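Local atomic coordinates of heme-binding protein A / AI-2 binding protein A (Helicobacter pylori SS1, PDB entry 6OFQ), a protein that binds the peptide STSA as a periplasmic substrate-binding protein and probably delivers peptides to an ABC transporter. Residues 31-36 with 238-243; 78-83 with 94-99; 336-341 with 486-491; 348-353 with 490-495; 511-516 with 527-532. All coordinates share one frame; numbering follows the deposited sequence.

Interaction 1: 31-36 with 238-243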
# COMPACT_ATOMS: atom_id res chain seq x y z
N GLY A 31 2.86 -28.23 3.00
CA GLY A 31 1.67 -27.89 3.78
C GLY A 31 0.82 -26.82 3.19
O GLY A 31 1.15 -26.23 2.14
N VAL A 32 -0.33 -26.63 3.84
CA VAL A 32 -1.31 -25.64 3.46
C VAL A 32 -1.38 -24.56 4.53
O VAL A 32 -1.60 -24.83 5.71
CB VAL A 32 -2.71 -26.25 3.22
CG1 VAL A 32 -3.75 -25.22 2.80
CG2 VAL A 32 -2.67 -27.51 2.38
N LEU A 33 -1.26 -23.31 4.09
CA LEU A 33 -1.43 -22.17 4.98
C LEU A 33 -2.76 -21.51 4.70
O LEU A 33 -3.09 -21.23 3.55
CB LEU A 33 -0.32 -21.15 4.74
CG LEU A 33 -0.46 -19.82 5.49
CD1 LEU A 33 -0.20 -19.99 6.97
CD2 LEU A 33 0.47 -18.73 4.96
N VAL A 34 -3.55 -21.34 5.75
CA VAL A 34 -4.85 -20.61 5.67
C VAL A 34 -4.65 -19.24 6.31
O VAL A 34 -4.47 -19.15 7.53
CB VAL A 34 -6.02 -21.37 6.30
CG1 VAL A 34 -7.30 -20.61 6.00
CG2 VAL A 34 -6.16 -22.74 5.67
N PHE A 35 -4.65 -18.20 5.48
CA PHE A 35 -4.44 -16.81 5.90
C PHE A 35 -5.83 -16.18 5.84
O PHE A 35 -6.56 -16.40 4.88
CB PHE A 35 -3.54 -16.16 4.86
CG PHE A 35 -3.26 -14.70 5.01
CD1 PHE A 35 -4.07 -13.75 4.43
CD2 PHE A 35 -2.14 -14.23 5.64
CE1 PHE A 35 -3.77 -12.39 4.54
CE2 PHE A 35 -1.81 -12.89 5.74
CZ PHE A 35 -2.66 -11.96 5.18
N ALA A 36 -6.15 -15.36 6.82
CA ALA A 36 -7.42 -14.65 6.79
C ALA A 36 -7.20 -13.16 6.99
O ALA A 36 -6.34 -12.69 7.72
CB ALA A 36 -8.36 -15.20 7.88
N ALA A 238 9.26 -22.02 -2.83
CA ALA A 238 8.42 -21.82 -1.66
C ALA A 238 8.38 -23.09 -0.82
O ALA A 238 8.40 -24.23 -1.35
CB ALA A 238 7.02 -21.46 -2.09
N TYR A 239 8.17 -22.93 0.48
CA TYR A 239 7.99 -24.09 1.33
C TYR A 239 6.62 -24.71 1.26
O TYR A 239 6.44 -25.94 1.26
CB TYR A 239 8.31 -23.81 2.78
CG TYR A 239 9.71 -23.33 3.10
CD1 TYR A 239 10.82 -24.15 2.90
CD2 TYR A 239 9.92 -22.10 3.70
CE1 TYR A 239 12.10 -23.70 3.19
CE2 TYR A 239 11.17 -21.68 4.03
CZ TYR A 239 12.27 -22.49 3.82
OH TYR A 239 13.55 -22.11 4.21
N LEU A 240 5.61 -23.85 1.25
CA LEU A 240 4.23 -24.29 1.27
C LEU A 240 3.75 -24.81 -0.06
O LEU A 240 4.10 -24.29 -1.13
CB LEU A 240 3.34 -23.11 1.68
CG LEU A 240 3.52 -22.67 3.13
CD1 LEU A 240 3.03 -21.24 3.32
CD2 LEU A 240 2.83 -23.60 4.12
N ASP A 241 2.84 -25.79 -0.07
CA ASP A 241 2.23 -26.27 -1.29
C ASP A 241 1.07 -25.39 -1.75
O ASP A 241 0.75 -25.36 -2.93
CB ASP A 241 1.65 -27.69 -1.08
CG ASP A 241 2.72 -28.69 -0.72
OD1 ASP A 241 3.76 -28.67 -1.39
OD2 ASP A 241 2.61 -29.33 0.37
N LYS A 242 0.38 -24.79 -0.80
CA LYS A 242 -0.86 -24.11 -1.08
C LYS A 242 -1.07 -22.99 -0.05
O LYS A 242 -0.77 -23.17 1.12
CB LYS A 242 -2.01 -25.14 -1.07
CG LYS A 242 -3.41 -24.63 -1.22
CD LYS A 242 -4.28 -25.89 -1.39
CE LYS A 242 -5.73 -25.67 -1.07
NZ LYS A 242 -6.43 -26.99 -1.30
N VAL A 243 -1.67 -21.89 -0.47
CA VAL A 243 -2.14 -20.87 0.41
C VAL A 243 -3.60 -20.57 0.08
O VAL A 243 -3.93 -20.28 -1.07
CB VAL A 243 -1.32 -19.56 0.33
CG1 VAL A 243 -1.86 -18.52 1.31
CG2 VAL A 243 0.16 -19.84 0.55
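The carboxylate of Asp241 is approached over one face by Gly31: the glycine N lies 53° out of the carboxylate plane and donates to OD2 at 2.9 Å. The bond back runs from Asp241 N, which lies in the plane of the Gly31 carbonyl and meets Gly31 O at 2.8 Å. Gly31 is thus clasped from both ends of its backbone by one aspartate. Glycine suits the place: at phi 129° a beta carbon would collide with the carbonyl oxygen of the preceding residue. Lys242 N adds a weak bond to the same Gly31 O.

From here the chains run as strands. Leu33 N bonds almost straight to Lys242 O (3.0 Å, 169° at the hydrogen). On one face of the sheet Val32 and Lys242 lie side by side, CG1 of the valine touching CG of the lysine at 4.1 Å while the ammonium leads away. On the other face Leu33 CB meets Leu240 CD1 at 3.6 Å; branched apolar chains fit here, with Val243 beside them and Phe526 and Leu265 close by. The arrangement is parallel pairing within a mixed sheet, in which an N-terminal strand lies next to one from about 200 residues later, as befits a periplasmic binding protein lobe built from distant parts of the chain.

Interaction 2: 78-83 with 94-99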
# COMPACT_ATOMS: atom_id res chain seq x y z
N ALA A 78 15.81 -9.50 -8.90
CA ALA A 78 14.60 -10.30 -9.13
C ALA A 78 14.63 -10.64 -10.61
O ALA A 78 15.50 -11.42 -11.02
CB ALA A 78 13.34 -9.60 -8.65
N LEU A 79 13.67 -10.17 -11.41
CA LEU A 79 13.65 -10.49 -12.84
C LEU A 79 14.86 -9.88 -13.57
O LEU A 79 15.17 -10.31 -14.70
CB LEU A 79 12.34 -10.16 -13.53
CG LEU A 79 11.16 -11.07 -13.07
CD1 LEU A 79 9.87 -10.60 -13.72
CD2 LEU A 79 11.43 -12.54 -13.42
N ALA A 80 15.47 -8.84 -12.99
CA ALA A 80 16.80 -8.39 -13.41
C ALA A 80 17.78 -9.03 -12.46
O ALA A 80 17.73 -8.91 -11.22
CB ALA A 80 16.96 -6.87 -13.37
N THR A 81 18.83 -9.64 -13.03
CA THR A 81 19.95 -10.20 -12.25
C THR A 81 20.97 -9.15 -11.83
O THR A 81 21.64 -9.32 -10.80
CB THR A 81 20.70 -11.33 -12.95
OG1 THR A 81 21.02 -10.89 -14.29
CG2 THR A 81 19.76 -12.58 -13.08
N SER A 82 21.15 -8.13 -12.65
CA SER A 82 22.08 -7.04 -12.33
C SER A 82 21.68 -5.79 -13.11
O SER A 82 20.80 -5.80 -13.98
CB SER A 82 23.51 -7.45 -12.69
OG SER A 82 23.64 -7.46 -14.07
N TRP A 83 22.34 -4.68 -12.73
CA TRP A 83 21.97 -3.43 -13.38
C TRP A 83 23.11 -2.46 -13.19
O TRP A 83 23.95 -2.61 -12.30
CB TRP A 83 20.67 -2.81 -12.83
CG TRP A 83 20.60 -2.71 -11.34
CD1 TRP A 83 21.00 -1.65 -10.57
CD2 TRP A 83 20.13 -3.70 -10.42
NE1 TRP A 83 20.80 -1.93 -9.24
CE2 TRP A 83 20.26 -3.17 -9.14
CE3 TRP A 83 19.59 -4.97 -10.59
CZ2 TRP A 83 19.93 -3.89 -8.00
CZ3 TRP A 83 19.27 -5.67 -9.47
CH2 TRP A 83 19.45 -5.14 -8.21
N PHE A 94 19.16 -2.65 -17.20
CA PHE A 94 18.84 -3.89 -16.48
C PHE A 94 19.11 -5.11 -17.35
O PHE A 94 18.69 -5.17 -18.51
CB PHE A 94 17.36 -3.90 -16.05
CG PHE A 94 17.09 -2.91 -14.94
CD1 PHE A 94 17.22 -3.25 -13.59
CD2 PHE A 94 16.70 -1.61 -15.26
CE1 PHE A 94 17.05 -2.31 -12.60
CE2 PHE A 94 16.51 -0.66 -14.28
CZ PHE A 94 16.72 -1.02 -12.97
N HIS A 95 19.87 -6.02 -16.76
CA HIS A 95 20.18 -7.28 -17.40
C HIS A 95 19.17 -8.30 -16.87
O HIS A 95 19.16 -8.57 -15.68
CB HIS A 95 21.65 -7.65 -17.05
CG HIS A 95 22.64 -6.54 -17.34
ND1 HIS A 95 23.02 -6.29 -18.63
CD2 HIS A 95 23.13 -5.51 -16.60
CE1 HIS A 95 23.78 -5.21 -18.67
NE2 HIS A 95 23.88 -4.72 -17.45
N LEU A 96 18.39 -8.90 -17.75
CA LEU A 96 17.24 -9.69 -17.37
C LEU A 96 17.70 -11.13 -17.15
O LEU A 96 18.60 -11.67 -17.86
CB LEU A 96 16.13 -9.56 -18.38
CG LEU A 96 15.62 -8.16 -18.73
CD1 LEU A 96 14.48 -8.28 -19.68
CD2 LEU A 96 15.20 -7.42 -17.45
N ARG A 97 17.07 -11.77 -16.17
CA ARG A 97 17.26 -13.18 -15.88
C ARG A 97 16.74 -14.04 -17.04
O ARG A 97 15.64 -13.76 -17.56
CB ARG A 97 16.44 -13.54 -14.62
CG ARG A 97 16.83 -14.85 -13.95
CD ARG A 97 16.03 -14.99 -12.65
NE ARG A 97 16.43 -13.98 -11.67
CZ ARG A 97 17.42 -14.07 -10.79
NH1 ARG A 97 18.27 -15.09 -10.74
NH2 ARG A 97 17.69 -13.02 -10.00
N LYS A 98 17.56 -15.01 -17.45
CA LYS A 98 17.19 -15.94 -18.52
C LYS A 98 16.62 -17.20 -17.92
O LYS A 98 16.91 -17.60 -16.80
CB LYS A 98 18.46 -16.24 -19.33
CG LYS A 98 19.05 -15.01 -20.04
CD LYS A 98 20.24 -15.48 -20.88
CE LYS A 98 20.92 -14.31 -21.54
NZ LYS A 98 21.96 -14.86 -22.44
N GLY A 99 15.84 -17.86 -18.77
CA GLY A 99 15.22 -19.13 -18.44
C GLY A 99 14.15 -19.07 -17.36
O GLY A 99 13.87 -20.07 -16.70
O HOH W 1 20.96 -12.71 -16.46
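Ala78 O is gripped by two nitrogens of Arg97, NE at 2.8 Å and NH2 at 2.9 Å, so the guanidinium binds one oxygen side-on. That oxygen lies only 1° out of the guanidinium plane. The bend at chi3 (-67°) swings NE toward Ala78 O. Over one face of the group stands Thr81 CG2, 3.6 Å from Arg97 CZ and above the centre. Arginine suits this place because its flat end offers donors at the rim and a surface for a methyl.

The Arg97 backbone N also bonds to Leu79 O at 2.8 Å. Thr81 N donates to His95 O, while a water links Thr81 OG1 with Leu96 O. Between Ala80 and Ser82 the antiparallel register slips by one residue, a beta bulge, and beyond it His95 N meets Ser82 O. His95 NE2 is hydrogen-bonded to Asp84 OD2. The five-membered ring of Trp83 and the Phe94 ring are inclined obliquely at 38°, and Trp83 CB lies 3.6 Å from Phe94 CD1; small Ala80 CB comes to the phenylalanine edge. This beta hairpin lies in an antiparallel sheet between strands 66-68 and 163-168, with Leu176 of helix 175-178 against both aromatics and helix 116-127 against Leu96.

Interaction 3: 336-341 with 486-491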
# COMPACT_ATOMS: atom_id res chain seq x y z
N VAL A 336 2.62 12.35 14.05
CA VAL A 336 3.04 13.74 13.96
C VAL A 336 3.27 14.10 12.49
O VAL A 336 2.59 14.97 11.97
CB VAL A 336 4.32 13.96 14.78
CG1 VAL A 336 4.71 15.43 14.70
CG2 VAL A 336 4.04 13.59 16.25
N ASN A 337 4.19 13.45 11.80
CA ASN A 337 4.48 13.66 10.37
C ASN A 337 3.73 12.67 9.50
O ASN A 337 3.19 11.65 9.97
CB ASN A 337 6.00 13.56 10.11
CG ASN A 337 6.78 14.55 10.97
OD1 ASN A 337 6.50 15.76 10.85
ND2 ASN A 337 7.65 14.06 11.86
N PRO A 338 3.72 12.87 8.18
CA PRO A 338 2.92 11.98 7.32
C PRO A 338 3.40 10.55 7.23
O PRO A 338 2.63 9.71 6.79
CB PRO A 338 2.96 12.61 5.95
CG PRO A 338 3.21 14.07 6.26
CD PRO A 338 4.15 14.08 7.44
N PHE A 339 4.62 10.26 7.64
CA PHE A 339 5.21 8.92 7.58
C PHE A 339 5.81 8.56 8.94
O PHE A 339 6.14 9.46 9.71
CB PHE A 339 6.21 8.82 6.43
CG PHE A 339 7.39 9.73 6.58
CD1 PHE A 339 7.42 10.98 6.00
CD2 PHE A 339 8.56 9.28 7.14
CE1 PHE A 339 8.55 11.78 6.12
CE2 PHE A 339 9.68 10.06 7.28
CZ PHE A 339 9.72 11.30 6.73
N PRO A 340 6.01 7.28 9.21
CA PRO A 340 6.42 6.85 10.55
C PRO A 340 7.92 7.01 10.78
O PRO A 340 8.71 7.01 9.82
CB PRO A 340 5.97 5.40 10.61
CG PRO A 340 6.04 4.93 9.19
CD PRO A 340 5.55 6.14 8.40
N PRO A 341 8.33 7.02 12.06
CA PRO A 341 9.71 7.25 12.44
C PRO A 341 10.64 6.07 12.18
O PRO A 341 11.85 6.23 12.36
CB PRO A 341 9.64 7.63 13.92
CG PRO A 341 8.37 7.12 14.37
CD PRO A 341 7.42 7.12 13.23
N LYS A 486 12.21 20.17 5.90
CA LYS A 486 11.52 21.41 5.62
C LYS A 486 10.13 21.10 5.07
O LYS A 486 9.16 21.78 5.43
CB LYS A 486 12.30 22.31 4.62
CG LYS A 486 13.64 22.81 5.11
CD LYS A 486 14.43 23.58 4.05
CE LYS A 486 15.81 23.85 4.65
NZ LYS A 486 16.75 24.12 3.53
N ALA A 487 10.02 20.10 4.19
CA ALA A 487 8.70 19.76 3.68
C ALA A 487 7.73 19.42 4.83
O ALA A 487 6.54 19.77 4.80
CB ALA A 487 8.77 18.67 2.63
N GLN A 488 8.19 18.66 5.82
CA GLN A 488 7.36 18.28 6.95
C GLN A 488 6.92 19.48 7.73
O GLN A 488 5.81 19.49 8.25
CB GLN A 488 8.11 17.25 7.78
CG GLN A 488 8.11 15.87 7.16
CD GLN A 488 9.10 14.94 7.82
OE1 GLN A 488 8.79 14.32 8.84
NE2 GLN A 488 10.33 14.98 7.35
N GLU A 489 7.77 20.50 7.84
CA GLU A 489 7.29 21.73 8.45
C GLU A 489 6.10 22.38 7.76
O GLU A 489 5.16 22.90 8.37
CB GLU A 489 8.42 22.77 8.56
CG GLU A 489 9.60 22.36 9.39
CD GLU A 489 10.71 23.42 9.28
OE1 GLU A 489 10.75 24.40 8.47
OE2 GLU A 489 11.67 23.15 10.01
N ILE A 490 6.19 22.43 6.43
CA ILE A 490 5.17 23.11 5.61
C ILE A 490 3.85 22.36 5.77
O ILE A 490 2.80 22.99 6.00
CB ILE A 490 5.58 23.24 4.13
CG1 ILE A 490 6.79 24.20 4.05
CG2 ILE A 490 4.41 23.73 3.29
CD1 ILE A 490 7.32 24.22 2.65
N ILE A 491 3.82 21.04 5.62
CA ILE A 491 2.54 20.34 5.68
C ILE A 491 1.99 20.39 7.11
O ILE A 491 0.78 20.52 7.28
CB ILE A 491 2.66 18.90 5.13
CG1 ILE A 491 1.27 18.25 5.00
CG2 ILE A 491 3.59 18.05 5.95
CD1 ILE A 491 1.19 16.96 4.23
O HOH W 2 4.76 17.04 9.24
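Gln488 and Asn337 meet amide to amide, yet without bonding directly. Gln488 OE1 lies 2.9 Å from Asn337 CG, the side chains cross at about a right angle, and their amide planes stand 80° apart. A water ties the Asn337 amide to the helix backbone, donating to Asn337 OD1 at 2.7 Å and to Gln488 O at 2.8 Å. The glutamine also crosses Phe339, whose CE1 lies 3.6 Å from Gln488 CD, ring and amide inclined by 44°. Three residues further along the helix, Pro338 CG rests 4.0 Å from Ile491 CG2, a purely apolar touch of rigid ring and branched chain.

The second shell fixes the amides. Gln488 OE1 accepts from Asn347 N, and NE2 donates to Gly345 O and Tyr484 O, while Asn337 ND2 donates to Asn347 O. Amide side chains suit this buried place because their donors and acceptors can be satisfied by backbone groups at Gly345, Asn347 and Tyr484 and by the water. Gln488 reaches them by an extended chain, with CD anti to CA (chi2 168°). The contact fastens the loop after strand 332-334 to helix 477-494, with helix 436-443 and strand 497-510 packing on Pro338 and helix 462-473 against Ile491.

Interaction 4: 348-353 with 490-495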
# COMPACT_ATOMS: atom_id res chain seq x y z
N TYR A 348 11.87 14.99 13.81
CA TYR A 348 11.66 14.82 15.26
C TYR A 348 11.48 16.14 15.98
O TYR A 348 11.21 16.12 17.20
CB TYR A 348 12.87 14.07 15.83
CG TYR A 348 12.90 12.63 15.40
CD1 TYR A 348 12.14 11.68 16.04
CD2 TYR A 348 13.70 12.24 14.33
CE1 TYR A 348 12.07 10.37 15.56
CE2 TYR A 348 13.65 10.93 13.87
CZ TYR A 348 12.87 9.99 14.53
OH TYR A 348 12.82 8.71 13.97
N ASN A 349 11.68 17.28 15.33
CA ASN A 349 11.54 18.60 15.88
C ASN A 349 10.15 19.17 15.86
O ASN A 349 9.80 19.90 16.77
CB ASN A 349 12.52 19.60 15.28
CG ASN A 349 12.81 20.76 16.20
OD1 ASN A 349 13.21 20.54 17.34
ND2 ASN A 349 12.64 21.98 15.74
N ILE A 350 9.26 18.61 15.05
CA ILE A 350 7.90 19.13 15.00
C ILE A 350 7.12 18.63 16.22
O ILE A 350 7.19 17.46 16.60
CB ILE A 350 7.26 18.64 13.70
CG1 ILE A 350 7.97 19.34 12.53
CG2 ILE A 350 5.77 18.93 13.61
CD1 ILE A 350 7.54 18.92 11.18
N LYS A 351 6.32 19.54 16.74
CA LYS A 351 5.50 19.18 17.90
C LYS A 351 4.08 18.91 17.40
O LYS A 351 3.55 19.71 16.62
CB LYS A 351 5.48 20.33 18.90
CG LYS A 351 6.82 20.62 19.52
CD LYS A 351 6.62 21.55 20.73
CE LYS A 351 7.48 22.79 20.61
NZ LYS A 351 8.91 22.42 20.78
N PRO A 352 3.49 17.82 17.88
CA PRO A 352 2.11 17.55 17.45
C PRO A 352 1.19 18.68 17.90
O PRO A 352 1.47 19.33 18.92
CB PRO A 352 1.76 16.23 18.13
CG PRO A 352 2.65 16.23 19.31
CD PRO A 352 3.93 16.82 18.88
N TYR A 353 0.04 18.82 17.27
CA TYR A 353 -0.86 19.88 17.70
C TYR A 353 -1.53 19.41 19.00
O TYR A 353 -2.00 18.30 19.09
CB TYR A 353 -1.93 20.21 16.66
CG TYR A 353 -1.39 21.04 15.50
CD1 TYR A 353 -0.92 22.34 15.69
CD2 TYR A 353 -1.39 20.53 14.25
CE1 TYR A 353 -0.48 23.10 14.61
CE2 TYR A 353 -0.88 21.22 13.16
CZ TYR A 353 -0.44 22.53 13.36
OH TYR A 353 0.06 23.38 12.37
N ILE A 490 6.19 22.43 6.43
CA ILE A 490 5.17 23.11 5.61
C ILE A 490 3.85 22.36 5.77
O ILE A 490 2.80 22.99 6.00
CB ILE A 490 5.58 23.24 4.13
CG1 ILE A 490 6.79 24.20 4.05
CG2 ILE A 490 4.41 23.73 3.29
CD1 ILE A 490 7.32 24.22 2.65
N ILE A 491 3.82 21.04 5.62
CA ILE A 491 2.54 20.34 5.68
C ILE A 491 1.99 20.39 7.11
O ILE A 491 0.78 20.52 7.28
CB ILE A 491 2.66 18.90 5.13
CG1 ILE A 491 1.27 18.25 5.00
CG2 ILE A 491 3.59 18.05 5.95
CD1 ILE A 491 1.19 16.96 4.23
N HIS A 492 2.83 20.34 8.14
CA HIS A 492 2.37 20.59 9.49
C HIS A 492 1.67 21.94 9.67
O HIS A 492 0.58 22.05 10.24
CB HIS A 492 3.49 20.45 10.49
CG HIS A 492 3.08 20.72 11.90
ND1 HIS A 492 2.43 19.80 12.70
CD2 HIS A 492 3.32 21.80 12.66
CE1 HIS A 492 2.31 20.31 13.91
NE2 HIS A 492 2.89 21.50 13.93
N LYS A 493 2.34 22.97 9.15
CA LYS A 493 1.71 24.29 9.18
C LYS A 493 0.40 24.41 8.46
O LYS A 493 -0.54 25.06 8.95
CB LYS A 493 2.72 25.32 8.63
CG LYS A 493 2.20 26.73 8.35
CD LYS A 493 3.03 27.51 7.33
CE LYS A 493 2.98 27.02 5.88
NZ LYS A 493 2.02 27.50 4.82
N ASP A 494 0.29 23.75 7.31
CA ASP A 494 -0.94 23.80 6.55
C ASP A 494 -2.07 22.88 7.05
O ASP A 494 -3.24 23.11 6.74
CB ASP A 494 -0.69 23.48 5.05
CG ASP A 494 0.13 24.48 4.32
OD1 ASP A 494 0.08 25.65 4.74
OD2 ASP A 494 0.70 24.15 3.26
N ALA A 495 -1.71 21.89 7.82
CA ALA A 495 -2.68 20.97 8.40
C ALA A 495 -3.78 20.48 7.48
O ALA A 495 -4.98 20.61 7.78
CB ALA A 495 -3.29 21.60 9.68
O HOH W 3 -0.42 26.50 11.32
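Tyr353 lays its ring over that of His492 in an offset stack, the centroids 4.1 Å apart and the planes only 6° from parallel. The two side chains reach toward each other tip to tip. His492 CE1 lies over the tyrosine face, offset toward its rim, 3.4 Å from Tyr353 CE2. The opposite face of the imidazole is taken by Ile350, whose CG2 sits 3.6 Å from the ring centroid and 9° off its normal, a CH-pi contact. His492 is therefore sandwiched between an aromatic and a methyl, a role for which its thin flat ring is well suited.

The stack joins the loop between strand 332-334 and helix 357-366, to which 348-353 belongs, to the C-terminal end of helix 477-494, where Ala495 leaves helical angles with a positive phi. Carbonyls near a helix end lack some helical partners, and one is used here: Tyr353 OH donates to His492 O at 2.6 Å, from 44° above the carbonyl plane. Lys351 O comes within 3.0 Å of His492 CE1, a close approach and not a hydrogen bond. A water bonded to Lys493 O gives Tyr353 OH a second, weak link. On the ring itself, CE2 approaches Ala495 CB at 4.3 Å, and Leu312 and Asn315 of helix 308-317 touch both residues. Lys493 NZ forms a salt bridge with Asp494 OD1, while Tyr459 OH bonds to OD2.

Interaction 5: 511-516 with 527-532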
# COMPACT_ATOMS: atom_id res chain seq x y z
N SER A 511 1.34 -21.01 16.59
CA SER A 511 2.77 -21.21 16.87
C SER A 511 3.51 -22.02 15.84
O SER A 511 4.69 -21.75 15.59
CB SER A 511 2.97 -21.82 18.26
OG SER A 511 2.33 -23.08 18.33
N LYS A 512 2.80 -22.96 15.18
CA LYS A 512 3.44 -23.79 14.16
C LYS A 512 3.78 -23.00 12.90
O LYS A 512 4.53 -23.47 12.06
CB LYS A 512 2.53 -24.95 13.68
CG LYS A 512 1.27 -24.54 12.90
CD LYS A 512 0.33 -25.59 12.25
CE LYS A 512 -0.64 -26.02 13.31
NZ LYS A 512 -1.51 -27.14 12.84
N VAL A 513 3.19 -21.83 12.70
CA VAL A 513 3.47 -21.03 11.49
C VAL A 513 4.74 -20.20 11.75
O VAL A 513 4.75 -19.36 12.64
CB VAL A 513 2.28 -20.13 11.11
CG1 VAL A 513 2.64 -19.24 9.91
CG2 VAL A 513 1.03 -20.96 10.84
N LYS A 514 5.76 -20.50 10.96
CA LYS A 514 7.07 -19.88 11.10
C LYS A 514 7.44 -19.16 9.82
O LYS A 514 6.91 -19.45 8.75
CB LYS A 514 8.13 -20.96 11.25
CG LYS A 514 7.94 -21.89 12.43
CD LYS A 514 7.91 -21.14 13.72
CE LYS A 514 7.76 -22.15 14.86
NZ LYS A 514 8.05 -21.42 16.12
N GLY A 515 8.36 -18.20 9.97
CA GLY A 515 8.92 -17.56 8.80
C GLY A 515 8.23 -16.29 8.36
O GLY A 515 8.79 -15.58 7.50
N TYR A 516 7.01 -16.08 8.81
CA TYR A 516 6.35 -14.83 8.48
C TYR A 516 7.08 -13.70 9.20
O TYR A 516 7.47 -13.87 10.36
CB TYR A 516 4.89 -14.87 8.90
CG TYR A 516 4.07 -13.64 8.54
CD1 TYR A 516 3.53 -13.51 7.26
CD2 TYR A 516 3.91 -12.59 9.42
CE1 TYR A 516 2.74 -12.44 6.92
CE2 TYR A 516 3.12 -11.51 9.09
CZ TYR A 516 2.61 -11.42 7.82
OH TYR A 516 1.83 -10.32 7.44
N PHE A 527 6.44 -17.00 0.44
CA PHE A 527 7.49 -17.92 0.05
C PHE A 527 8.41 -18.40 1.15
O PHE A 527 9.02 -19.46 0.96
CB PHE A 527 8.22 -17.46 -1.23
CG PHE A 527 9.00 -16.15 -1.20
CD1 PHE A 527 8.85 -15.10 -0.28
CD2 PHE A 527 9.87 -15.94 -2.24
CE1 PHE A 527 9.57 -13.90 -0.38
CE2 PHE A 527 10.57 -14.76 -2.38
CZ PHE A 527 10.43 -13.74 -1.45
N LYS A 528 8.59 -17.63 2.23
CA LYS A 528 9.49 -18.01 3.34
C LYS A 528 8.73 -18.62 4.50
O LYS A 528 9.31 -19.02 5.49
CB LYS A 528 10.35 -16.84 3.84
CG LYS A 528 11.00 -16.03 2.74
CD LYS A 528 11.85 -16.90 1.81
CE LYS A 528 12.49 -16.06 0.71
NZ LYS A 528 13.26 -16.86 -0.25
N VAL A 529 7.39 -18.69 4.40
CA VAL A 529 6.58 -19.20 5.53
C VAL A 529 6.57 -20.72 5.50
O VAL A 529 6.48 -21.32 4.43
CB VAL A 529 5.14 -18.65 5.45
CG1 VAL A 529 4.28 -19.19 6.60
CG2 VAL A 529 5.24 -17.14 5.60
N TYR A 530 6.66 -21.36 6.67
CA TYR A 530 6.59 -22.82 6.67
C TYR A 530 5.90 -23.23 7.95
O TYR A 530 5.66 -22.44 8.89
CB TYR A 530 7.99 -23.48 6.60
CG TYR A 530 8.93 -23.17 7.73
CD1 TYR A 530 9.70 -22.00 7.77
CD2 TYR A 530 9.02 -24.00 8.83
CE1 TYR A 530 10.54 -21.71 8.82
CE2 TYR A 530 9.89 -23.71 9.86
CZ TYR A 530 10.69 -22.59 9.86
OH TYR A 530 11.59 -22.33 10.90
N LEU A 531 5.50 -24.50 7.94
CA LEU A 531 4.85 -25.09 9.11
C LEU A 531 5.80 -26.03 9.84
O LEU A 531 6.43 -26.88 9.21
CB LEU A 531 3.62 -25.86 8.63
CG LEU A 531 2.63 -25.08 7.76
CD1 LEU A 531 1.40 -25.96 7.41
CD2 LEU A 531 2.24 -23.75 8.40
N GLU A 532 5.93 -25.80 11.14
CA GLU A 532 6.96 -26.47 11.91
C GLU A 532 6.54 -27.91 12.05
O GLU A 532 5.38 -28.20 12.31
CB GLU A 532 7.10 -25.86 13.28
CG GLU A 532 8.29 -26.59 13.87
CD GLU A 532 8.87 -25.83 15.02
OE1 GLU A 532 8.13 -25.80 16.04
OE2 GLU A 532 9.98 -25.30 14.82
O HOH W 4 7.65 -23.92 17.98
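Lys514 crosses the ring of Tyr530 with its aliphatic root: CB stands 3.5 Å from the ring centroid and 20° off the normal, a CH-pi contact displaced toward the hydroxyl end, where CB is 3.3 Å from Tyr530 CZ. The ring comes against the lysine because Tyr530 CG is held between its backbone N and carbonyl carbon (chi1 61°). Another ring, Tyr239, meets Tyr530 edge-to-face. On the other side of the strands Val513 lies alongside Leu531, pointing the same way, and its CG1 touches Val529 CG1 at 3.7 Å.

Strands 513-514 and 530-531 form a small two-stranded antiparallel sheet near the C-terminus, which sets these positions. Lys514 and Tyr530 are a hydrogen-bonded pair, each backbone N donating to the other's O at 2.8 Å, and Glu532 N bonds to Lys512 O. Gly515 then turns at phi 93° and, lacking CB, can press close to Lys528 O and Val529.

Lys514 NZ and Glu532 OE1 lie 4.4 Å apart, too far for a salt bridge. A water joins them, accepting from NZ and donating to OE1. Lysine thus serves twice, apolar at its base and charged at its tip; the water and the glutamate's exposure probably soften the attraction.

In the fold
The five contacts form two clusters and one outlier. Interactions 1 and 5, centres 9 Å apart, touch: Val32 O meets Leu531 CD1, joining strands 32-37 and 530-531, and Leu240 and Tyr239 pack on Val529 O. Interactions 3 and 4, centres 6 Å apart, share helix 477-494 and bind successive parts of one loop; they lie across the chain's centre from interaction 1, about 39 and 44 Å away centre to centre. Interaction 2 sits in a separate antiparallel sheet, 28 Å from interaction 1 between centres, and falls between that contact's segments in sequence. Otherwise interactions 1, 3 and 5 close in turn, 3 and 4 ending on the same helix. The chain thus returns at its end to the lobe where it began.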